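Local coordinates for protein adenosylmethionine-8-amino-7-oxononanoate aminotransferase (Methanocaldococcus jannaschii, PDB 6ZHK) that probably transfers the amino group of S-adenosyl-L-methionine to 7-keto-8-aminopelargonic acid in a pyridoxal-phosphate-dependent step of biotin biosynthesis, at residues Cys93-Val96 / Pro97-Leu100; Leu101-Lys104 / Leu105-Thr109; Ser119-Gly122 / Ala123-Val126; Asp158-Gly161 / Ala162-Gly166. All coordinates share one frame; numbering follows the deposited sequence.

Contact 1: Cys93-Val96 / Pro97-Leu100; sequences CGNV and PSIL
N95 turns its side-chain amide onto the first turn of helix 96-108, where OD1 accepts from the backbone N of S98 at 3.0 Å. The donor lies almost straight ahead of the amide carbonyl (C=O...N 173°). With CG placed between the backbone N and the carbonyl carbon (chi1 69°), the amide folds back over the turn and its oxygen can reach S98. The hydroxyl OG of S98 lies 3.0 Å from N95 OD1, and a water closes the loop: it accepts from N95 N at 2.9 Å and donates to S98 OG at 2.8 Å. This is an Asn N-cap, with the water bridging the cap residue's N and the side chain three residues on, a link that would be direct in a capping box. P97, lacking an N-H, fits this opening turn, and the regular helical bond follows from L100 N to V96 O (3.1 Å, N-H...O 170°). V96 and L100 lie side by side, CG1 to CD1 3.9 Å, while I99 lays CG1 on N95 O at 3.2 Å. Further out, N95 ND2 donates to G341 O, P97 packs on Q343 and C346 of helix 343-358, and G94 and N95 pair in a parallel beta ladder with a strand of the second subunit.

Contact 2: Leu101-Lys104 / Leu105-Thr109; sequences LAKK and LVDIT. With MG (magnesium ion), chain C.
K103 and D107, one helical turn apart, are joined by a salt bridge in which NZ of K103 donates to OD2 of D107 at 3.0 Å, on the syn lone pair of that oxygen. The lysine chain runs extended to CE and bends only at its last torsion (chi4 38°), which swings NZ across to the carboxylate. Backbone hydrogen bonds are the i to i+4 bonds of an alpha helix: L105 N meets L101 O at 2.9 Å, V106 N meets A102 O, D107 N meets K103 O, I108 N meets K104 O, and a weak bond from T109 N to L105 O follows. Between the segments, the apolar side-chain contact is L101 with L105, whose CG and CD1 come to 3.8 Å as the two chains cross at a slant. Metal bonds close the helix end. Magnesium takes V106 O at 2.2 Å, T109 OG1 at a longer 2.6 Å and a water at 2.1 Å, with P110 and L113 also contributing carbonyl oxygens. T109 OG1 meanwhile donates to L105 O at 2.8 Å, so this hydroxyl links the last turn to the ion. L101, K104 and I108 rest on helix 343-358, A102 and V106 on strand 115-119, and the second subunit packs W16 on K103 and Y20 on V106.

Contact 3: Ser119-Gly122 / Ala123-Val126; sequences SEDG and AEAV
E124 reaches back to E120 and D121 because its chain is extended beyond CG (chi2 167°), with CG anti to the carbonyl carbon and beside the backbone N. OE1 then accepts two backbone N-H groups: E120 N at 2.8 Å, nearly along the carboxylate C-O axis, and D121 N at 3.1 Å, from 45° above the carboxylate plane. E124 is modelled in two conformers, and these bonds belong to one of them. D121 is the N-cap of helix 122-140, and a glutamate three residues on that accepts from the N-cap N is one half of a capping box; the D121 side chain makes no capping bond in return. The main chain starts the helix with A125 N on D121 O and V126 N on G122 O, both at 3.0 Å. Beside the double acceptor, in the same conformer, E120 OE1 stands 3.4 Å from E124 OE1, the two carboxylate planes 82° apart. Like-charged D121 and E124 of the second subunit crowd in here too. S119, the last residue of strand 115-119, sets CB 3.7 Å from E124 OE1. G122 and A123, at the head of the helix, are predicted to bind pyridoxal 5'-phosphate, and the side chain of V126 lies about 4 Å from that of D268, also a predicted cofactor residue.

Contact 4: Asp158-Gly161 / Ala162-Gly166; sequences DTVG and AMSVG
S164 grips V160 O twice: its OG donates at 2.8 Å and its backbone N at 3.0 Å, from opposite faces of the carbonyl plane. The hydroxyl can do so because chi1 of -62° sets OG beside the backbone N, and OG also accepts from F180 N. Next to this pair the helix opens tightly, M163 N meeting T159 O at 2.7 Å nearly in line with the carbonyl (C=O...N 170°). T159 holds the N-cap position without a side-chain cap; instead its OG1 bonds to E127 OE2, which also accepts from A162 N. The M163 side chain doubles back over the start of the helix, with CG at 3.4 Å from D158 O and a bend at chi3 that lays CE against V160 CG2 at 3.9 Å. The far end is looser: V165 N reaches G161 O at 3.3 Å, and V165 CG2 stays 3.7 Å from the same oxygen. Neither end is a solvent face, since all eight touching residues are buried. D158 OD1 bonds to Y155, Y25 and H172, two of them predicted substrate-site tyrosines, and its OD2 takes G336 N of the second subunit. Helix 160-165 thus lies with T159 on A123 and V165 on I130 of helix 122-140, V165 O bonded to S150 of strand 147-151, and V160 against G161 of the second subunit.

How the contacts relate
Contact 1 covers the lead-in and first turn of helix 96-108 and contact 2 the rest of it, their centres 13 Å apart, the first at its capped start and the second at its magnesium-bound end. Contacts 3 and 4 form a second pair with centres 11 Å apart, and they touch directly: A123 CB lies 3.9 Å from T159 OG1, and V126 CG1 lies 4.3 Å from V165 CG2. The two pairs stay apart, contact 2 coming no nearer to contact 3 than about 9 Å between nearest atoms. Several predicted cofactor and substrate residues lie in or beside contacts 3 and 4, whereas contacts 1 and 2 lie away from them. All four reach the second subunit of the homodimer.

Contact 1: Cys93-Val96 / Pro97-Leu100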
loop_
_atom_site.group_PDB
_atom_site.type_symbol
_atom_site.label_atom_id
_atom_site.label_comp_id
_atom_site.label_asym_id
_atom_site.label_seq_id
_atom_site.Cartn_x
_atom_site.Cartn_y
_atom_site.Cartn_z
ATOM N N CYS A 93 -11.581 -15.370 -5.296
ATOM C CA CYS A 93 -12.985 -14.972 -5.356
ATOM C C CYS A 93 -13.082 -13.673 -6.154
ATOM O O CYS A 93 -12.054 -13.042 -6.380
ATOM C CB CYS A 93 -13.612 -14.681 -3.993
ATOM S SG CYS A 93 -13.499 -16.091 -2.848
ATOM N N GLY A 94 -14.314 -13.234 -6.430
ATOM C CA GLY A 94 -14.518 -11.923 -6.995
ATOM C C GLY A 94 -15.523 -11.092 -6.198
ATOM O O GLY A 94 -16.168 -11.594 -5.244
ATOM N N ASN A 95 -15.617 -9.810 -6.577
ATOM C CA ASN A 95 -16.682 -8.983 -6.000
ATOM C C ASN A 95 -17.249 -8.091 -7.090
ATOM O O ASN A 95 -16.571 -7.835 -8.082
ATOM C CB ASN A 95 -16.301 -8.271 -4.703
ATOM C CG ASN A 95 -15.281 -7.161 -4.896
ATOM O OD1 ASN A 95 -15.424 -6.352 -5.796
ATOM N ND2 ASN A 95 -14.291 -7.064 -4.024
ATOM N N VAL A 96 -18.479 -7.581 -6.878
ATOM C CA VAL A 96 -19.131 -6.905 -8.005
ATOM C C VAL A 96 -18.440 -5.607 -8.406
ATOM O O VAL A 96 -18.244 -5.362 -9.598
ATOM C CB VAL A 96 -20.636 -6.683 -7.767
ATOM C CG1 VAL A 96 -21.273 -5.932 -8.940
ATOM C CG2 VAL A 96 -21.324 -8.039 -7.495
ATOM N N PRO A 97 -18.199 -4.654 -7.483
ATOM C CA PRO A 97 -17.634 -3.353 -7.837
ATOM C C PRO A 97 -16.289 -3.484 -8.555
ATOM O O PRO A 97 -16.040 -2.795 -9.567
ATOM C CB PRO A 97 -17.460 -2.715 -6.436
ATOM C CG PRO A 97 -18.552 -3.336 -5.619
ATOM C CD PRO A 97 -18.464 -4.785 -6.033
ATOM N N SER A 98 -15.441 -4.432 -8.100
ATOM C CA SER A 98 -14.131 -4.563 -8.732
ATOM C C SER A 98 -14.301 -5.019 -10.188
ATOM O O SER A 98 -13.509 -4.633 -11.044
ATOM C CB SER A 98 -13.241 -5.536 -7.941
ATOM O OG SER A 98 -13.669 -6.852 -8.163
ATOM N N ILE A 99 -15.349 -5.835 -10.469
ATOM C CA ILE A 99 -15.548 -6.354 -11.817
ATOM C C ILE A 99 -15.996 -5.205 -12.704
ATOM O O ILE A 99 -15.534 -5.089 -13.856
ATOM C CB ILE A 99 -16.553 -7.536 -11.838
ATOM C CG1 ILE A 99 -15.969 -8.752 -11.103
ATOM C CG2 ILE A 99 -16.891 -7.918 -13.278
ATOM C CD1 ILE A 99 -16.992 -9.778 -10.625
ATOM N N LEU A 100 -17.005 -4.442 -12.240
ATOM C CA LEU A 100 -17.503 -3.339 -13.065
ATOM C C LEU A 100 -16.392 -2.312 -13.323
ATOM O O LEU A 100 -16.217 -1.781 -14.413
ATOM C CB LEU A 100 -18.676 -2.668 -12.343
ATOM C CG LEU A 100 -19.873 -3.563 -12.011
ATOM C CD1 LEU A 100 -20.935 -2.781 -11.249
ATOM C CD2 LEU A 100 -20.482 -4.092 -13.308
HETATM O O HOH W 1 -13.627 -9.607 -8.714
#

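Contact 2: Leu101-Lys104 / Leu105-Thr109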
loop_
_atom_site.group_PDB
_atom_site.type_symbol
_atom_site.label_atom_id
_atom_site.label_comp_id
_atom_site.label_asym_id
_atom_site.label_seq_id
_atom_site.Cartn_x
_atom_site.Cartn_y
_atom_site.Cartn_z
ATOM N N LEU A 101 -15.620 -2.015 -12.276
ATOM C CA LEU A 101 -14.536 -1.069 -12.431
ATOM C C LEU A 101 -13.440 -1.604 -13.366
ATOM O O LEU A 101 -12.864 -0.805 -14.157
ATOM C CB LEU A 101 -13.940 -0.810 -11.033
ATOM C CG LEU A 101 -12.728 0.122 -11.091
ATOM C CD1 LEU A 101 -13.111 1.485 -11.731
ATOM C CD2 LEU A 101 -12.205 0.339 -9.667
ATOM N N ALA A 102 -13.160 -2.926 -13.345
ATOM C CA ALA A 102 -12.041 -3.407 -14.171
ATOM C C ALA A 102 -12.444 -3.225 -15.644
ATOM O O ALA A 102 -11.650 -2.829 -16.469
ATOM C CB ALA A 102 -11.664 -4.857 -13.876
ATOM N N LYS A 103 -13.703 -3.528 -15.962
ATOM C CA LYS A 103 -14.149 -3.336 -17.339
ATOM C C LYS A 103 -14.062 -1.848 -17.718
ATOM O O LYS A 103 -13.641 -1.507 -18.817
ATOM C CB LYS A 103 -15.564 -3.878 -17.493
ATOM C CG LYS A 103 -16.190 -3.594 -18.879
ATOM C CD LYS A 103 -17.439 -4.456 -19.120
ATOM C CE LYS A 103 -18.233 -4.062 -20.357
ATOM N NZ LYS A 103 -17.341 -3.671 -21.466
ATOM N N LYS A 104 -14.475 -0.947 -16.834
ATOM C CA LYS A 104 -14.406 0.463 -17.191
ATOM C C LYS A 104 -12.965 0.905 -17.440
ATOM O O LYS A 104 -12.695 1.690 -18.351
ATOM C CB LYS A 104 -14.981 1.345 -16.082
ATOM C CG LYS A 104 -16.487 1.275 -15.830
ATOM C CD LYS A 104 -17.390 1.645 -16.996
ATOM C CE LYS A 104 -18.795 2.002 -16.503
ATOM N NZ LYS A 104 -19.776 1.774 -17.584
ATOM N N LEU A 105 -12.033 0.466 -16.578
ATOM C CA LEU A 105 -10.623 0.844 -16.701
ATOM C C LEU A 105 -10.025 0.325 -18.010
ATOM O O LEU A 105 -9.313 1.073 -18.653
ATOM C CB LEU A 105 -9.816 0.309 -15.503
ATOM C CG LEU A 105 -10.063 1.091 -14.215
ATOM C CD1 LEU A 105 -9.426 0.389 -13.012
ATOM C CD2 LEU A 105 -9.625 2.548 -14.307
ATOM N N VAL A 106 -10.341 -0.923 -18.414
ATOM C CA VAL A 106 -9.831 -1.482 -19.655
ATOM C C VAL A 106 -10.371 -0.642 -20.820
ATOM O O VAL A 106 -9.596 -0.304 -21.743
ATOM C CB VAL A 106 -10.159 -2.996 -19.730
ATOM C CG1 VAL A 106 -9.979 -3.592 -21.133
ATOM C CG2 VAL A 106 -9.286 -3.808 -18.709
ATOM N N ASP A 107 -11.690 -0.339 -20.728
ATOM C CA ASP A 107 -12.385 0.390 -21.803
ATOM C C ASP A 107 -11.869 1.820 -21.952
ATOM O O ASP A 107 -11.852 2.317 -23.064
ATOM C CB ASP A 107 -13.916 0.361 -21.646
ATOM C CG ASP A 107 -14.510 -1.007 -21.926
ATOM O OD1 ASP A 107 -13.759 -1.900 -22.506
ATOM O OD2 ASP A 107 -15.670 -1.212 -21.527
ATOM N N ILE A 108 -11.499 2.516 -20.867
ATOM C CA ILE A 108 -11.057 3.893 -21.071
ATOM C C ILE A 108 -9.569 4.013 -21.346
ATOM O O ILE A 108 -9.115 5.113 -21.630
ATOM C CB ILE A 108 -11.387 4.825 -19.905
ATOM C CG1 ILE A 108 -10.790 4.276 -18.614
ATOM C CG2 ILE A 108 -12.881 5.102 -19.815
ATOM C CD1 ILE A 108 -10.979 5.244 -17.482
ATOM N N THR A 109 -8.805 2.932 -21.187
ATOM C CA THR A 109 -7.380 3.090 -21.452
ATOM C C THR A 109 -7.093 2.605 -22.858
ATOM O O THR A 109 -7.912 1.886 -23.439
ATOM C CB THR A 109 -6.564 2.229 -20.482
ATOM O OG1 THR A 109 -7.174 0.941 -20.393
ATOM C CG2 THR A 109 -6.597 2.824 -19.092
HETATM MG MG MG C . -7.522 -0.581 -22.447
HETATM O O HOH W 2 -8.577 -1.782 -23.845
#

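Contact 3: Ser119-Gly122 / Ala123-Val126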
loop_
_atom_site.group_PDB
_atom_site.type_symbol
_atom_site.label_atom_id
_atom_site.label_comp_id
_atom_site.label_asym_id
_atom_site.label_seq_id
_atom_site.Cartn_x
_atom_site.Cartn_y
_atom_site.Cartn_z
ATOM N N SER A 119 -4.260 -2.714 -6.475
ATOM C CA SER A 119 -3.515 -2.549 -5.237
ATOM C C SER A 119 -4.026 -1.262 -4.582
ATOM O O SER A 119 -5.029 -0.696 -5.040
ATOM C CB SER A 119 -2.009 -2.503 -5.476
ATOM O OG SER A 119 -1.631 -1.439 -6.330
ATOM N N GLU A 120 -3.346 -0.792 -3.531
ATOM C CA GLU A 120 -3.846 0.350 -2.777
ATOM C C GLU A 120 -3.123 1.645 -3.121
ATOM O O GLU A 120 -3.777 2.658 -3.177
ATOM C CB GLU A 120 -3.754 0.117 -1.268
ATOM C CG GLU A 120 -4.839 -0.827 -0.786
ATOM C CD GLU A 120 -4.673 -2.272 -1.209
ATOM O OE1 GLU A 120 -3.558 -2.840 -0.960
ATOM O OE2 GLU A 120 -5.629 -2.792 -1.858
ATOM N N ASP A 121 -1.810 1.609 -3.409
ATOM C CA ASP A 121 -1.024 2.841 -3.530
ATOM C C ASP A 121 -0.218 2.747 -4.822
ATOM O O ASP A 121 0.124 1.634 -5.240
ATOM C CB ASP A 121 -0.015 2.988 -2.377
ATOM C CG ASP A 121 -0.740 3.140 -1.049
ATOM O OD1 ASP A 121 -1.842 3.739 -1.052
ATOM O OD2 ASP A 121 -0.215 2.657 0.000
ATOM N N GLY A 122 0.101 3.910 -5.406
ATOM C CA GLY A 122 0.872 3.973 -6.642
ATOM C C GLY A 122 2.249 3.303 -6.487
ATOM O O GLY A 122 2.737 2.678 -7.437
ATOM N N ALA A 123 2.853 3.406 -5.292
ATOM C CA ALA A 123 4.144 2.747 -5.124
ATOM C C ALA A 123 3.960 1.225 -5.287
ATOM O O ALA A 123 4.838 0.563 -5.824
ATOM C CB ALA A 123 4.759 3.067 -3.761
ATOM N N GLU A 124 2.877 0.662 -4.718
ATOM C CA GLU A 124 2.628 -0.765 -4.845
ATOM C C GLU A 124 2.343 -1.121 -6.317
ATOM O O GLU A 124 2.752 -2.183 -6.767
ATOM C CB GLU A 124 1.356 -1.121 -4.054
ATOM C CG GLU A 124 1.507 -1.391 -2.551
ATOM C CD GLU A 124 0.229 -1.435 -1.714
ATOM O OE1 GLU A 124 -0.859 -1.154 -2.244
ATOM O OE2 GLU A 124 0.297 -1.759 -0.494
ATOM N N ALA A 125 1.640 -0.239 -7.043
ATOM C CA ALA A 125 1.338 -0.525 -8.433
ATOM C C ALA A 125 2.645 -0.658 -9.214
ATOM O O ALA A 125 2.787 -1.508 -10.094
ATOM C CB ALA A 125 0.499 0.592 -9.018
ATOM N N VAL A 126 3.612 0.190 -8.887
ATOM C CA VAL A 126 4.916 0.142 -9.555
ATOM C C VAL A 126 5.702 -1.115 -9.116
ATOM O O VAL A 126 6.315 -1.791 -9.917
ATOM C CB VAL A 126 5.659 1.456 -9.229
ATOM C CG1 VAL A 126 7.148 1.302 -9.455
ATOM C CG2 VAL A 126 5.103 2.618 -10.023
#

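Contact 4: Asp158-Gly161 / Ala162-Gly166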
loop_
_atom_site.group_PDB
_atom_site.type_symbol
_atom_site.label_atom_id
_atom_site.label_comp_id
_atom_site.label_asym_id
_atom_site.label_seq_id
_atom_site.Cartn_x
_atom_site.Cartn_y
_atom_site.Cartn_z
ATOM N N ASP A 158 8.098 5.059 -2.371
ATOM C CA ASP A 158 9.099 4.990 -1.311
ATOM C C ASP A 158 9.352 3.569 -0.779
ATOM O O ASP A 158 10.191 3.415 0.119
ATOM C CB ASP A 158 8.665 5.808 -0.085
ATOM C CG ASP A 158 8.416 7.268 -0.411
ATOM O OD1 ASP A 158 9.144 7.796 -1.274
ATOM O OD2 ASP A 158 7.425 7.781 0.102
ATOM N N THR A 159 8.624 2.527 -1.269
ATOM C CA THR A 159 9.011 1.181 -0.888
ATOM C C THR A 159 10.296 0.777 -1.640
ATOM O O THR A 159 10.749 1.478 -2.539
ATOM C CB THR A 159 7.827 0.228 -1.076
ATOM O OG1 THR A 159 7.359 0.475 -2.408
ATOM C CG2 THR A 159 6.706 0.554 -0.121
ATOM N N VAL A 160 10.891 -0.353 -1.263
ATOM C CA VAL A 160 12.271 -0.635 -1.730
ATOM C C VAL A 160 12.329 -0.798 -3.255
ATOM O O VAL A 160 13.227 -0.307 -3.917
ATOM C CB VAL A 160 12.832 -1.855 -0.987
ATOM C CG1 VAL A 160 14.110 -2.394 -1.610
ATOM C CG2 VAL A 160 13.083 -1.448 0.476
ATOM N N GLY A 161 11.382 -1.538 -3.824
ATOM C CA GLY A 161 11.317 -1.668 -5.270
ATOM C C GLY A 161 11.104 -0.341 -5.986
ATOM O O GLY A 161 11.833 -0.042 -6.975
ATOM N N ALA A 162 10.123 0.447 -5.466
ATOM C CA ALA A 162 9.887 1.769 -6.062
ATOM C C ALA A 162 11.128 2.656 -5.944
ATOM O O ALA A 162 11.443 3.379 -6.869
ATOM C CB ALA A 162 8.687 2.451 -5.378
ATOM N N MET A 163 11.793 2.629 -4.779
ATOM C CA MET A 163 12.979 3.486 -4.604
ATOM C C MET A 163 14.083 3.048 -5.594
ATOM O O MET A 163 14.842 3.897 -6.035
ATOM C CB MET A 163 13.585 3.367 -3.180
ATOM C CG MET A 163 12.737 4.022 -2.118
ATOM S SD MET A 163 13.683 4.137 -0.567
ATOM C CE MET A 163 13.606 2.436 0.013
ATOM N N SER A 164 14.254 1.739 -5.821
ATOM C CA SER A 164 15.357 1.202 -6.654
ATOM C C SER A 164 15.242 1.782 -8.059
ATOM O O SER A 164 16.243 2.229 -8.616
ATOM C CB SER A 164 15.365 -0.332 -6.770
ATOM O OG SER A 164 15.551 -0.864 -5.466
ATOM N N VAL A 165 14.014 1.832 -8.563
ATOM C CA VAL A 165 13.870 2.215 -9.968
ATOM C C VAL A 165 13.757 3.717 -10.103
ATOM O O VAL A 165 13.918 4.268 -11.224
ATOM C CB VAL A 165 12.729 1.504 -10.698
ATOM C CG1 VAL A 165 12.943 -0.000 -10.825
ATOM C CG2 VAL A 165 11.351 1.854 -10.131
ATOM N N GLY A 166 13.463 4.372 -8.965
ATOM C CA GLY A 166 13.400 5.831 -8.950
ATOM C C GLY A 166 14.818 6.377 -9.018
ATOM O O GLY A 166 15.795 5.614 -8.871
#